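Local coordinates for outer membrane protein (Tpn50) (Borrelia burgdorferi, PDB 3OON), which probably binds peptidoglycan through this OmpA-like C-terminal domain, and so may help tether the outer membrane to the cell wall, at residues Gln30-Tyr33 with Lys34-Asp37; Phe60-Glu63 with Glu64-His67; Met66-Leu69 with Ser70-Ala74; Lys85-Asp88 with Lys89-Leu93. All coordinates share one frame; numbering follows the deposited sequence. Where two conformers were deposited one is given.

How the contacts relate
All four contacts are local ones within a single OmpA-like domain, in which helices 33-45 and 63-83 accompany a mixed five-stranded sheet. Contact 1 starts helix 33-45; its centre is about 27, 19 and 18 Å from those of contacts 2, 3 and 4, and it touches none of them. Contact 2 starts helix 63-83, and contact 3 is the next part of that helix, sharing Met66 and His67, their centres about 9 Å apart. Contact 4 leads into strand 92-96, outermost in this chain's sheet, its centre about 18 Å from that of contact 3. Contacts 2 to 4 thus follow the second half of a beta-alpha-beta unit begun by strand 51-55, whose sulfate-binding Arg73 may mark the peptidoglycan-binding pocket.

Contact 1 of 4, residues Gln30-Tyr33 with Lys34-Asp37; sequences QKEY and KKID
The backbone oxygen of Glu32 is gripped by two amides of the next turn: Ile36 N lies 3.2 Å from Glu32 O, while Lys35 N makes a weak, strongly bent bond at 3.1 Å from the same oxygen. Asp37 N then bonds to Tyr33 O at 2.8 Å, so the regular helix is under way. Just ahead of it, a water joins Gln30 O to Lys34 N and serves an amide at the beginning of the helix. A second water bridges the opposite charges of Glu32 and Lys35, accepting from Lys35 NZ at 2.9 Å and lying within bonding distance of Glu32 OE2; the charged atoms themselves stay 4.4 Å apart (OE2 to NZ). Tyr33 and Ile36 run alongside each other, with Ile36 CD1 4.1 Å from Tyr33 CD1. Tyr33 CG is swung beside the backbone N (chi1 -74°), which lays the ring next to the isoleucine. Branched and apolar, Ile36 suits the inner side of the helix, against Ile77, Tyr80 and Leu81 of helix 63-83 and Ile19 of strand 12-20. Polar ends reach out: Glu32 to Glu20 N, Lys35 to Asp18 and Asn1 O, and Asp37 to the hydroxyl of Tyr80 on helix 63-83.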
loop_
_atom_site.group_PDB
_atom_site.type_symbol
_atom_site.label_atom_id
_atom_site.label_comp_id
_atom_site.label_asym_id
_atom_site.label_seq_id
_atom_site.Cartn_x
_atom_site.Cartn_y
_atom_site.Cartn_z
ATOM N N GLN A 30 11.913 5.854 -17.472
ATOM C CA GLN A 30 10.640 5.723 -18.181
ATOM C C GLN A 30 9.720 4.645 -17.598
ATOM O O GLN A 30 8.515 4.855 -17.439
ATOM C CB GLN A 30 10.912 5.429 -19.667
ATOM C CG GLN A 30 9.661 5.250 -20.516
ATOM C CD GLN A 30 9.000 6.575 -20.884
ATOM O OE1 GLN A 30 9.218 7.601 -20.235
ATOM N NE2 GLN A 30 8.191 6.555 -21.936
ATOM N N LYS A 31 10.303 3.496 -17.278
ATOM C CA LYS A 31 9.549 2.342 -16.809
ATOM C C LYS A 31 8.880 2.563 -15.449
ATOM O O LYS A 31 8.006 1.784 -15.064
ATOM C CB LYS A 31 10.451 1.106 -16.746
ATOM C CG LYS A 31 11.554 1.194 -15.692
ATOM C CD LYS A 31 12.320 -0.106 -15.600
ATOM C CE LYS A 31 13.404 -0.015 -14.556
ATOM N NZ LYS A 31 14.399 -1.118 -14.710
ATOM N N GLU A 32 9.289 3.613 -14.733
ATOM C CA GLU A 32 8.788 3.861 -13.381
ATOM C C GLU A 32 7.454 4.605 -13.360
ATOM O O GLU A 32 6.785 4.653 -12.328
ATOM C CB GLU A 32 9.827 4.625 -12.529
ATOM C CG GLU A 32 11.187 3.934 -12.326
ATOM C CD GLU A 32 11.093 2.678 -11.483
ATOM O OE1 GLU A 32 10.483 1.698 -11.952
ATOM O OE2 GLU A 32 11.623 2.662 -10.355
ATOM N N TYR A 33 7.061 5.189 -14.489
ATOM C CA TYR A 33 5.843 5.997 -14.512
ATOM C C TYR A 33 4.576 5.194 -14.209
ATOM O O TYR A 33 3.637 5.720 -13.620
ATOM C CB TYR A 33 5.722 6.795 -15.817
ATOM C CG TYR A 33 6.681 7.965 -15.857
ATOM C CD1 TYR A 33 6.517 9.049 -14.999
ATOM C CD2 TYR A 33 7.756 7.979 -16.738
ATOM C CE1 TYR A 33 7.402 10.124 -15.019
ATOM C CE2 TYR A 33 8.648 9.055 -16.770
ATOM C CZ TYR A 33 8.461 10.120 -15.908
ATOM O OH TYR A 33 9.337 11.180 -15.930
ATOM N N LYS A 34 4.576 3.916 -14.590
ATOM C CA LYS A 34 3.466 3.017 -14.299
ATOM C C LYS A 34 3.284 2.837 -12.778
ATOM O O LYS A 34 2.158 2.764 -12.279
ATOM C CB LYS A 34 3.700 1.670 -14.992
ATOM C CG LYS A 34 2.517 0.705 -14.964
ATOM C CD LYS A 34 1.658 0.812 -16.231
ATOM C CE LYS A 34 1.225 -0.568 -16.750
ATOM N NZ LYS A 34 0.309 -1.308 -15.835
ATOM N N LYS A 35 4.394 2.778 -12.048
ATOM C CA LYS A 35 4.348 2.736 -10.581
ATOM C C LYS A 35 3.764 4.024 -9.990
ATOM O O LYS A 35 2.937 3.985 -9.062
ATOM C CB LYS A 35 5.740 2.487 -10.014
ATOM C CG LYS A 35 5.780 2.363 -8.498
ATOM C CD LYS A 35 7.228 2.324 -7.955
ATOM C CE LYS A 35 7.903 1.006 -8.213
ATOM N NZ LYS A 35 9.030 0.798 -7.261
ATOM N N ILE A 36 4.190 5.167 -10.519
ATOM C CA ILE A 36 3.628 6.439 -10.067
ATOM C C ILE A 36 2.138 6.530 -10.440
ATOM O O ILE A 36 1.356 7.138 -9.718
ATOM C CB ILE A 36 4.416 7.655 -10.585
ATOM C CG1 ILE A 36 5.902 7.537 -10.206
ATOM C CG2 ILE A 36 3.845 8.941 -9.991
ATOM C CD1 ILE A 36 6.803 8.489 -10.971
ATOM N N ASP A 37 1.754 5.900 -11.548
ATOM C CA ASP A 37 0.336 5.843 -11.957
ATOM C C ASP A 37 -0.524 5.126 -10.916
ATOM O O ASP A 37 -1.657 5.529 -10.642
ATOM C CB ASP A 37 0.181 5.143 -13.303
ATOM C CG ASP A 37 0.627 6.001 -14.473
ATOM O OD1 ASP A 37 0.809 7.222 -14.297
ATOM O OD2 ASP A 37 0.793 5.439 -15.575
HETATM O O HOH W 1 6.271 3.401 -17.214
HETATM O O HOH W 2 11.419 0.576 -8.874
#

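Contact 2 of 4, residues Phe60-Glu63 with Glu64-His67; sequences FGLE and EEMH
The peptide groups of Leu62 and Glu63 are the flat groups that receive the next turn, each at its carbonyl end. The carbonyl of Leu62 takes Met66 N nearly along the C=O axis, at 2.9 Å between N and O, and that of Glu63 takes His67 N from a more tilted position, with 2.8 Å between His67 N and Glu63 O. These are the first i to i+4 bonds of helix 63-83, and Leu62 occupies its N-cap position. Leucine has no polar side chain with which to cap the turn; instead a water accepts from Leu62 N at 2.9 Å and donates weakly to OE1 of Glu65, three residues on. This relayed link joins the same two positions that a capping box joins directly. Glu63, Glu64 and Glu65 all stand in the first turn, where carboxylates are expected to interact favourably with the positive end of the helix dipole; their long chains suit this exposed surface.

Met66, here selenomethionine, is the buried member. Its CG lies anti to the carbonyl carbon, and its chain bends at chi2 (-57°) and again at chi3, which curls it back under the incoming loop, where Thr57 and Gln59 also touch it. CG packs 3.4 Å from Leu62 O. Glycine fits at position 61 because its bare backbone can lie against this thick side chain: CA of Gly61 is 4.1 Å from the methyl CE of Met66, and N of Gly61 is 4.0 Å from its selenium.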
loop_
_atom_site.group_PDB
_atom_site.type_symbol
_atom_site.label_atom_id
_atom_site.label_comp_id
_atom_site.label_asym_id
_atom_site.label_seq_id
_atom_site.Cartn_x
_atom_site.Cartn_y
_atom_site.Cartn_z
ATOM N N PHE A 60 27.464 10.533 0.062
ATOM C CA PHE A 60 27.839 11.537 1.038
ATOM C C PHE A 60 28.553 12.715 0.389
ATOM O O PHE A 60 29.766 12.898 0.496
ATOM C CB PHE A 60 28.504 10.936 2.286
ATOM C CG PHE A 60 27.494 10.384 3.267
ATOM C CD1 PHE A 60 26.785 11.246 4.114
ATOM C CD2 PHE A 60 27.183 9.022 3.286
ATOM C CE1 PHE A 60 25.827 10.754 4.997
ATOM C CE2 PHE A 60 26.218 8.515 4.169
ATOM C CZ PHE A 60 25.538 9.385 5.024
ATOM N N GLY A 61 27.751 13.507 -0.311
ATOM C CA GLY A 61 28.229 14.707 -0.966
ATOM C C GLY A 61 28.086 15.877 -0.017
ATOM O O GLY A 61 27.723 15.704 1.154
ATOM N N LEU A 62 28.380 17.065 -0.526
ATOM C CA LEU A 62 28.173 18.296 0.228
ATOM C C LEU A 62 26.691 18.423 0.571
ATOM O O LEU A 62 25.822 18.134 -0.263
ATOM C CB LEU A 62 28.652 19.505 -0.576
ATOM C CG LEU A 62 30.132 19.491 -0.984
ATOM C CD1 LEU A 62 30.447 20.673 -1.888
ATOM C CD2 LEU A 62 31.033 19.489 0.251
ATOM N N GLU A 63 26.407 18.847 1.800
ATOM C CA GLU A 63 25.035 18.798 2.306
ATOM C C GLU A 63 24.040 19.620 1.483
ATOM O O GLU A 63 22.951 19.133 1.199
ATOM C CB GLU A 63 24.958 19.104 3.808
ATOM C CG GLU A 63 25.525 17.940 4.654
ATOM C CD GLU A 63 25.263 18.052 6.158
ATOM O OE1 GLU A 63 24.386 18.835 6.579
ATOM O OE2 GLU A 63 25.958 17.347 6.926
ATOM N N GLU A 64 24.411 20.830 1.060
ATOM C CA GLU A 64 23.481 21.638 0.246
ATOM C C GLU A 64 23.224 20.997 -1.118
ATOM O O GLU A 64 22.095 21.014 -1.618
ATOM C CB GLU A 64 23.939 23.102 0.104
ATOM C CG GLU A 64 23.036 23.991 -0.805
ATOM C CD GLU A 64 21.535 23.911 -0.486
ATOM O OE1 GLU A 64 21.156 23.903 0.712
ATOM O OE2 GLU A 64 20.724 23.868 -1.444
ATOM N N GLU A 65 24.263 20.420 -1.710
ATOM C CA GLU A 65 24.119 19.728 -2.986
ATOM C C GLU A 65 23.191 18.516 -2.859
ATOM O O GLU A 65 22.318 18.298 -3.716
ATOM C CB GLU A 65 25.477 19.281 -3.512
ATOM C CG GLU A 65 25.444 18.836 -4.965
ATOM C CD GLU A 65 26.826 18.641 -5.564
ATOM O OE1 GLU A 65 27.805 19.226 -5.039
ATOM O OE2 GLU A 65 26.924 17.906 -6.574
HETATM N N MSE A 66 23.381 17.728 -1.800
HETATM C CA MSE A 66 22.535 16.551 -1.591
HETATM C C MSE A 66 21.110 16.967 -1.258
HETATM O O MSE A 66 20.148 16.338 -1.708
HETATM C CB MSE A 66 23.103 15.610 -0.528
HETATM C CG MSE A 66 24.471 15.024 -0.885
HETATM SE SE MSE A 66 24.540 14.029 -2.580
HETATM C CE MSE A 66 25.251 15.405 -3.748
ATOM N N HIS A 67 20.970 18.035 -0.480
ATOM C CA HIS A 67 19.643 18.539 -0.188
ATOM C C HIS A 67 18.893 18.928 -1.469
ATOM O O HIS A 67 17.743 18.523 -1.671
ATOM C CB HIS A 67 19.680 19.710 0.789
ATOM C CG HIS A 67 18.330 20.302 1.023
ATOM N ND1 HIS A 67 17.890 21.424 0.361
ATOM C CD2 HIS A 67 17.295 19.880 1.784
ATOM C CE1 HIS A 67 16.646 21.685 0.727
ATOM N NE2 HIS A 67 16.264 20.766 1.593
HETATM O O HOH W 3 28.452 17.077 -3.435
#

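Contact 3 of 4, residues Met66-Leu69 with Ser70-Ala74; sequences MHEL and SEKRA. With SO4 (sulfate ion), chain B.
Backbone bonds first: Ser70 N to Met66 O, Glu71 N to His67 O, Lys72 N to Glu68 O and Arg73 N to Leu69 O form one unbroken alpha-helical ladder. Ser70 adds a side-chain bond to it. Its OG sits between the backbone N and the carbonyl carbon (chi1 72°), which folds the hydroxyl back to donate to His67 O at 2.8 Å. His67 O therefore holds two donors, Ser70 OG and Glu71 N. A serine is small enough for this buried place, and its OG also accepts from Gly98 N.

Polar side chains one turn apart pair on the outer side. The imidazole of His67 and the carboxylate of Glu71 run alongside each other, their planes 83° apart, bridged by a water 2.7 Å from His67 NE2 and 2.9 Å from Glu71 OE2. Glu71 OE1 meets Arg75 in a salt bridge.

This helix is the crossover of the beta-alpha-beta unit formed with strands 51-55 and 92-96, and its Arg73 probably corresponds to the arginine with which OmpA-like domains bind peptidoglycan.

Apolar and ionic contacts meet at that arginine. Leu69 CG covers one face of the guanidinium, 4.0 Å above the plane, while a sulfate, probably from the crystallisation liquor, sits at the edge, in plane, consistent with a site for an anionic ligand group. Arg73 NH1 reaches sulfate O2 at 2.9 Å almost straight (177°), and Arg73 NH2 reaches O4 at 2.9 Å, more bent. The chain, extended from CG to NE, carries the group out to the anion. Arg73 NE and NH1 are further fixed by the carbonyls of Ser25 and His56, and Arg115 NE with the amides of Glu58 and Gln59 completes the anion site.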
loop_
_atom_site.group_PDB
_atom_site.type_symbol
_atom_site.label_atom_id
_atom_site.label_comp_id
_atom_site.label_asym_id
_atom_site.label_seq_id
_atom_site.Cartn_x
_atom_site.Cartn_y
_atom_site.Cartn_z
HETATM N N MSE A 66 23.381 17.728 -1.800
HETATM C CA MSE A 66 22.535 16.551 -1.591
HETATM C C MSE A 66 21.110 16.967 -1.258
HETATM O O MSE A 66 20.148 16.338 -1.708
HETATM C CB MSE A 66 23.103 15.610 -0.528
HETATM C CG MSE A 66 24.471 15.024 -0.885
HETATM SE SE MSE A 66 24.540 14.029 -2.580
HETATM C CE MSE A 66 25.251 15.405 -3.748
ATOM N N HIS A 67 20.970 18.035 -0.480
ATOM C CA HIS A 67 19.643 18.539 -0.188
ATOM C C HIS A 67 18.893 18.928 -1.469
ATOM O O HIS A 67 17.743 18.523 -1.671
ATOM C CB HIS A 67 19.680 19.710 0.789
ATOM C CG HIS A 67 18.330 20.302 1.023
ATOM N ND1 HIS A 67 17.890 21.424 0.361
ATOM C CD2 HIS A 67 17.295 19.880 1.784
ATOM C CE1 HIS A 67 16.646 21.685 0.727
ATOM N NE2 HIS A 67 16.264 20.766 1.593
ATOM N N GLU A 68 19.544 19.719 -2.317
ATOM C CA GLU A 68 18.949 20.148 -3.573
ATOM C C GLU A 68 18.545 18.964 -4.449
ATOM O O GLU A 68 17.411 18.901 -4.920
ATOM C CB GLU A 68 19.885 21.093 -4.335
ATOM C CG GLU A 68 19.294 21.639 -5.648
ATOM C CD GLU A 68 18.060 22.537 -5.456
ATOM O OE1 GLU A 68 17.774 22.991 -4.321
ATOM O OE2 GLU A 68 17.370 22.803 -6.463
ATOM N N LEU A 69 19.461 18.018 -4.648
ATOM C CA LEU A 69 19.155 16.845 -5.453
ATOM C C LEU A 69 17.945 16.074 -4.901
ATOM O O LEU A 69 17.039 15.710 -5.654
ATOM C CB LEU A 69 20.385 15.941 -5.591
ATOM C CG LEU A 69 20.238 14.622 -6.369
ATOM C CD1 LEU A 69 19.764 14.832 -7.822
ATOM C CD2 LEU A 69 21.574 13.860 -6.337
ATOM N N SER A 70 17.930 15.851 -3.587
ATOM C CA SER A 70 16.869 15.090 -2.961
ATOM C C SER A 70 15.525 15.812 -3.105
ATOM O O SER A 70 14.505 15.162 -3.341
ATOM C CB SER A 70 17.204 14.814 -1.490
ATOM O OG SER A 70 17.094 15.994 -0.713
ATOM N N GLU A 71 15.535 17.141 -2.987
ATOM C CA GLU A 71 14.309 17.920 -3.156
ATOM C C GLU A 71 13.821 17.896 -4.608
ATOM O O GLU A 71 12.616 17.804 -4.848
ATOM C CB GLU A 71 14.436 19.365 -2.641
ATOM C CG GLU A 71 13.057 20.053 -2.531
ATOM C CD GLU A 71 13.129 21.527 -2.191
ATOM O OE1 GLU A 71 12.850 22.355 -3.086
ATOM O OE2 GLU A 71 13.442 21.857 -1.029
ATOM N N LYS A 72 14.749 17.961 -5.562
ATOM C CA LYS A 72 14.386 17.902 -6.987
ATOM C C LYS A 72 13.802 16.545 -7.388
ATOM O O LYS A 72 13.003 16.458 -8.326
ATOM C CB LYS A 72 15.574 18.274 -7.879
ATOM C CG LYS A 72 16.149 19.663 -7.580
ATOM C CD LYS A 72 17.044 20.175 -8.689
ATOM C CE LYS A 72 16.234 20.907 -9.751
ATOM N NZ LYS A 72 17.094 21.628 -10.735
ATOM N N ARG A 73 14.208 15.493 -6.676
ATOM C CA ARG A 73 13.624 14.158 -6.849
ATOM C C ARG A 73 12.166 14.127 -6.382
ATOM O O ARG A 73 11.307 13.625 -7.103
ATOM C CB ARG A 73 14.456 13.089 -6.127
ATOM C CG ARG A 73 15.680 12.705 -6.913
ATOM C CD ARG A 73 16.568 11.724 -6.177
ATOM N NE ARG A 73 17.700 11.390 -7.027
ATOM C CZ ARG A 73 18.820 10.824 -6.595
ATOM N NH1 ARG A 73 18.962 10.520 -5.316
ATOM N NH2 ARG A 73 19.801 10.564 -7.443
ATOM N N ALA A 74 11.897 14.676 -5.197
ATOM C CA ALA A 74 10.518 14.843 -4.721
ATOM C C ALA A 74 9.687 15.659 -5.718
ATOM O O ALA A 74 8.533 15.323 -6.021
ATOM C CB ALA A 74 10.509 15.506 -3.337
HETATM S S SO4 B . 22.610 9.608 -4.975
HETATM O O1 SO4 B . 23.366 8.411 -5.337
HETATM O O2 SO4 B . 21.351 9.234 -4.341
HETATM O O3 SO4 B . 23.424 10.383 -4.041
HETATM O O4 SO4 B . 22.372 10.395 -6.179
HETATM O O HOH W 4 13.586 20.457 1.536
#

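Contact 4 of 4, residues Lys85-Asp88 with Lys89-Leu93; sequences KVKD and KDQIL
Gln91 folds back toward the chain that precedes it, so that its side-chain OE1 accepts from Asp88 N. The bond is 2.8 Å from N to OE1 and almost straight (176°), in the plane of the amide and on a lone pair. With chi1 at -60° and the chain extended at chi2, the side chain has enough reach to bring OE1 to Asp88 N. A second bond runs the other way: Gln91 N donates to Asp88 O at 2.9 Å, from well above the carbonyl plane. Together they close the 3-10 turn 89-91, which lies in the connection from helix 63-83 to strand 92-96; that strand pairs in parallel with 51-55 and completes the beta-alpha-beta unit. Glutamine suits this spot because its side chain is long enough to put an amide oxygen at Asp88 N.

Lys87 crosses Gln91 at about a right angle. Bent at chi2 (-71°), its chain brings CD to 3.6 Å from Gln91 OE1, while its buried NZ finds the carbonyls of Phe46 and Asn49. Ile92 packs beside it: CG1 lies 3.6 Å from Asp88 O, and CD1 meets Lys87 CB at 4.0 Å; Ile51, Ile53 and Ile82 also touch Ile92.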
loop_
_atom_site.group_PDB
_atom_site.type_symbol
_atom_site.label_atom_id
_atom_site.label_comp_id
_atom_site.label_asym_id
_atom_site.label_seq_id
_atom_site.Cartn_x
_atom_site.Cartn_y
_atom_site.Cartn_z
ATOM N N LYS A 85 -3.048 15.460 -13.204
ATOM C CA LYS A 85 -4.186 16.125 -12.564
ATOM C C LYS A 85 -4.765 15.405 -11.333
ATOM O O LYS A 85 -5.965 15.483 -11.073
ATOM C CB LYS A 85 -5.287 16.447 -13.596
ATOM C CG LYS A 85 -4.937 17.589 -14.543
ATOM C CD LYS A 85 -6.144 18.504 -14.754
ATOM C CE LYS A 85 -6.411 19.360 -13.502
ATOM N NZ LYS A 85 -7.843 19.752 -13.356
ATOM N N VAL A 86 -3.921 14.707 -10.569
ATOM C CA VAL A 86 -4.417 14.065 -9.341
ATOM C C VAL A 86 -4.263 14.960 -8.098
ATOM O O VAL A 86 -5.019 14.830 -7.130
ATOM C CB VAL A 86 -3.875 12.609 -9.120
ATOM C CG1 VAL A 86 -4.043 11.785 -10.383
ATOM C CG2 VAL A 86 -2.441 12.601 -8.682
ATOM N N LYS A 87 -3.304 15.881 -8.148
ATOM C CA LYS A 87 -3.152 16.914 -7.126
ATOM C C LYS A 87 -2.821 18.253 -7.803
ATOM O O LYS A 87 -2.252 18.280 -8.899
ATOM C CB LYS A 87 -2.056 16.533 -6.107
ATOM C CG LYS A 87 -2.413 15.382 -5.159
ATOM C CD LYS A 87 -3.460 15.782 -4.122
ATOM C CE LYS A 87 -4.298 14.593 -3.680
ATOM N NZ LYS A 87 -5.490 15.042 -2.903
ATOM N N ASP A 88 -3.203 19.354 -7.159
ATOM C CA ASP A 88 -2.771 20.685 -7.585
ATOM C C ASP A 88 -1.502 21.070 -6.836
ATOM O O ASP A 88 -1.220 20.523 -5.764
ATOM C CB ASP A 88 -3.866 21.723 -7.320
ATOM C CG ASP A 88 -5.103 21.525 -8.194
ATOM O OD1 ASP A 88 -4.983 21.072 -9.359
ATOM O OD2 ASP A 88 -6.210 21.846 -7.713
ATOM N N LYS A 89 -0.745 22.032 -7.367
ATOM C CA LYS A 89 0.505 22.449 -6.711
ATOM C C LYS A 89 0.254 22.989 -5.294
ATOM O O LYS A 89 1.123 22.894 -4.419
ATOM C CB LYS A 89 1.311 23.435 -7.581
ATOM C CG LYS A 89 0.939 24.895 -7.404
ATOM C CD LYS A 89 2.011 25.866 -7.910
ATOM C CE LYS A 89 1.693 27.276 -7.421
ATOM N NZ LYS A 89 2.504 28.368 -8.066
ATOM N N ASP A 90 -0.951 23.526 -5.098
ATOM C CA ASP A 90 -1.454 24.007 -3.812
ATOM C C ASP A 90 -1.444 22.971 -2.713
ATOM O O ASP A 90 -1.426 23.325 -1.535
ATOM C CB ASP A 90 -2.912 24.423 -3.954
ATOM C CG ASP A 90 -3.077 25.699 -4.702
ATOM O OD1 ASP A 90 -2.054 26.338 -5.025
ATOM O OD2 ASP A 90 -4.240 26.064 -4.956
ATOM N N GLN A 91 -1.518 21.704 -3.110
ATOM C CA GLN A 91 -1.764 20.599 -2.190
ATOM C C GLN A 91 -0.512 19.812 -1.880
ATOM O O GLN A 91 -0.600 18.843 -1.135
ATOM C CB GLN A 91 -2.786 19.623 -2.776
ATOM C CG GLN A 91 -4.148 20.234 -3.074
ATOM C CD GLN A 91 -5.043 19.251 -3.794
ATOM O OE1 GLN A 91 -4.885 19.012 -4.991
ATOM N NE2 GLN A 91 -5.984 18.664 -3.064
ATOM N N ILE A 92 0.633 20.199 -2.453
ATOM C CA ILE A 92 1.865 19.391 -2.305
ATOM C C ILE A 92 3.020 20.085 -1.569
ATOM O O ILE A 92 3.497 21.142 -1.991
ATOM C CB ILE A 92 2.395 18.866 -3.667
ATOM C CG1 ILE A 92 1.270 18.215 -4.472
ATOM C CG2 ILE A 92 3.563 17.868 -3.442
ATOM C CD1 ILE A 92 1.687 17.789 -5.878
ATOM N N LEU A 93 3.461 19.479 -0.470
ATOM C CA LEU A 93 4.676 19.900 0.209
ATOM C C LEU A 93 5.809 19.012 -0.298
ATOM O O LEU A 93 5.618 17.806 -0.488
ATOM C CB LEU A 93 4.539 19.756 1.729
ATOM C CG LEU A 93 3.618 20.690 2.513
ATOM C CD1 LEU A 93 3.286 20.136 3.888
ATOM C CD2 LEU A 93 4.238 22.064 2.643
#